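Local coordinates for protein lactate dehydrogenase, adjacent gene encodes predicted malate dehydrogenase (Cryptosporidium parvum, PDB 4ND2) that probably interconverts (S)-lactate and pyruvate, with NAD(+) and NADH as cofactors, at residues Ile2-Ile7 with Leu28-Leu33. Numbering follows the deposited sequence.
Sequences IERRKI and LADVVL
R4 and D30 meet through a salt bridge where the chain enters strands 6-10 and 30-34: R4 NH1 gives a hydrogen to the syn lone pair of D30 OD1 at 3.0 Å, and that oxygen lies in the guanidinium plane, although guanidinium and carboxylate planes are turned 40° apart. Just inward, D30 N donates to R5 O, I7 N to D30 O (2.9 Å, nearly straight at 175°) and V32 N to I7 O, so D30 is gripped through both its N and its O. On the K6 and D30 face, the lysine chain, CG anti to its backbone N (chi1 -177°), runs extended until CE touches V32 CG2 at 3.6 Å, and NZ goes on to S71 O and D69 O. On the I7 and V31 face, I7 CG1 rests on A29 CB at 3.7 Å and CD1 reaches L28 CD2 at 4.1 Å; I7 also packs on V23 of helix 14-26, and both I7 and L28 on L248 of helix 234-248. A water accepts from R5 NH2 and donates to L28 O. Further out, R4 NH1 also bonds T58 O, and K60 N bonds D30 OD1. This is the first beta-alpha-beta crossover of the Rossmann NAD-binding domain, with helix 14-26 as its link. R4 shares its charge between D30 and, through NE, D250 of a second subunit, which probably keeps both carboxylates ionised.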
loop_
_atom_site.group_PDB
_atom_site.type_symbol
_atom_site.label_atom_id
_atom_site.label_comp_id
_atom_site.label_asym_id
_atom_site.label_seq_id
_atom_site.Cartn_x
_atom_site.Cartn_y
_atom_site.Cartn_z
ATOM N N ILE A 2 -14.152 -14.697 -13.009
ATOM C CA ILE A 2 -14.006 -13.459 -12.246
ATOM C C ILE A 2 -14.057 -12.255 -13.190
ATOM O O ILE A 2 -13.450 -12.264 -14.262
ATOM C CB ILE A 2 -12.712 -13.434 -11.387
ATOM C CG1 ILE A 2 -11.437 -13.454 -12.252
ATOM C CG2 ILE A 2 -12.702 -14.591 -10.397
ATOM C CD1 ILE A 2 -10.781 -12.099 -12.416
ATOM N N GLU A 3 -14.808 -11.234 -12.791
ATOM C CA GLU A 3 -14.909 -9.995 -13.551
ATOM C C GLU A 3 -14.358 -8.848 -12.724
ATOM O O GLU A 3 -14.433 -8.870 -11.493
ATOM C CB GLU A 3 -16.363 -9.716 -13.922
ATOM C CG GLU A 3 -16.912 -10.660 -14.976
ATOM C CD GLU A 3 -18.298 -10.265 -15.438
ATOM O OE1 GLU A 3 -19.224 -10.268 -14.599
ATOM O OE2 GLU A 3 -18.463 -9.954 -16.638
ATOM N N ARG A 4 -13.800 -7.850 -13.404
ATOM C CA ARG A 4 -13.280 -6.666 -12.736
ATOM C C ARG A 4 -14.386 -5.989 -11.934
ATOM O O ARG A 4 -15.530 -5.915 -12.383
ATOM C CB ARG A 4 -12.713 -5.673 -13.751
ATOM C CG ARG A 4 -11.430 -6.121 -14.434
ATOM C CD ARG A 4 -10.778 -4.942 -15.138
ATOM N NE ARG A 4 -9.480 -5.258 -15.733
ATOM C CZ ARG A 4 -8.500 -4.372 -15.929
ATOM N NH1 ARG A 4 -8.641 -3.099 -15.565
ATOM N NH2 ARG A 4 -7.356 -4.764 -16.483
ATOM N N ARG A 5 -14.042 -5.513 -10.742
ATOM C CA ARG A 5 -14.962 -4.706 -9.953
ATOM C C ARG A 5 -15.159 -3.362 -10.653
ATOM O O ARG A 5 -14.240 -2.849 -11.291
ATOM C CB ARG A 5 -14.439 -4.527 -8.529
ATOM C CG ARG A 5 -14.545 -5.805 -7.712
ATOM C CD ARG A 5 -13.559 -5.851 -6.559
ATOM N NE ARG A 5 -13.773 -7.034 -5.719
ATOM C CZ ARG A 5 -12.983 -7.410 -4.715
ATOM N NH1 ARG A 5 -13.275 -8.503 -4.016
ATOM N NH2 ARG A 5 -11.901 -6.707 -4.403
ATOM N N LYS A 6 -16.366 -2.815 -10.541
ATOM C CA LYS A 6 -16.757 -1.630 -11.302
ATOM C C LYS A 6 -17.514 -0.633 -10.429
ATOM O O LYS A 6 -18.537 -0.975 -9.828
ATOM C CB LYS A 6 -17.625 -2.052 -12.494
ATOM C CG LYS A 6 -18.033 -0.918 -13.418
ATOM C CD LYS A 6 -18.790 -1.441 -14.628
ATOM C CE LYS A 6 -19.297 -0.298 -15.494
ATOM N NZ LYS A 6 -19.888 -0.778 -16.771
ATOM N N ILE A 7 -16.999 0.593 -10.365
ATOM C CA ILE A 7 -17.644 1.682 -9.640
ATOM C C ILE A 7 -18.073 2.767 -10.619
ATOM O O ILE A 7 -17.265 3.249 -11.414
ATOM C CB ILE A 7 -16.706 2.305 -8.584
ATOM C CG1 ILE A 7 -16.296 1.248 -7.546
ATOM C CG2 ILE A 7 -17.382 3.495 -7.909
ATOM C CD1 ILE A 7 -15.292 1.736 -6.524
ATOM N N LEU A 28 -8.767 -0.452 -6.707
ATOM C CA LEU A 28 -9.954 -1.017 -6.062
ATOM C C LEU A 28 -10.960 -1.524 -7.096
ATOM O O LEU A 28 -11.616 -2.546 -6.890
ATOM C CB LEU A 28 -10.612 0.038 -5.169
ATOM C CG LEU A 28 -11.895 -0.342 -4.428
ATOM C CD1 LEU A 28 -11.637 -1.471 -3.442
ATOM C CD2 LEU A 28 -12.469 0.876 -3.722
ATOM N N ALA A 29 -11.086 -0.794 -8.200
ATOM C CA ALA A 29 -12.036 -1.137 -9.252
ATOM C C ALA A 29 -11.753 -0.332 -10.515
ATOM O O ALA A 29 -10.931 0.590 -10.509
ATOM C CB ALA A 29 -13.458 -0.866 -8.779
ATOM N N ASP A 30 -12.429 -0.703 -11.595
ATOM C CA ASP A 30 -12.540 0.164 -12.763
ATOM C C ASP A 30 -13.538 1.260 -12.418
ATOM O O ASP A 30 -14.439 1.051 -11.601
ATOM C CB ASP A 30 -13.046 -0.606 -13.986
ATOM C CG ASP A 30 -12.012 -1.561 -14.557
ATOM O OD1 ASP A 30 -10.809 -1.458 -14.227
ATOM O OD2 ASP A 30 -12.415 -2.419 -15.366
ATOM N N VAL A 31 -13.384 2.418 -13.049
ATOM C CA VAL A 31 -14.236 3.565 -12.770
ATOM C C VAL A 31 -14.912 4.073 -14.042
ATOM O O VAL A 31 -14.271 4.194 -15.084
ATOM C CB VAL A 31 -13.424 4.718 -12.147
ATOM C CG1 VAL A 31 -14.312 5.931 -11.897
ATOM C CG2 VAL A 31 -12.761 4.261 -10.856
ATOM N N VAL A 32 -16.208 4.360 -13.942
ATOM C CA VAL A 32 -16.932 5.082 -14.983
ATOM C C VAL A 32 -17.336 6.441 -14.423
ATOM O O VAL A 32 -18.170 6.520 -13.520
ATOM C CB VAL A 32 -18.188 4.317 -15.448
ATOM C CG1 VAL A 32 -18.963 5.128 -16.482
ATOM C CG2 VAL A 32 -17.795 2.963 -16.016
ATOM N N LEU A 33 -16.720 7.499 -14.945
ATOM C CA LEU A 33 -17.084 8.867 -14.588
ATOM C C LEU A 33 -18.221 9.339 -15.493
ATOM O O LEU A 33 -18.027 9.521 -16.696
ATOM C CB LEU A 33 -15.881 9.809 -14.730
ATOM C CG LEU A 33 -14.916 9.887 -13.547
ATOM C CD1 LEU A 33 -13.585 10.485 -13.980
ATOM C CD2 LEU A 33 -15.518 10.695 -12.404
HETATM O O HOH W 1 -10.666 -4.634 -5.432
#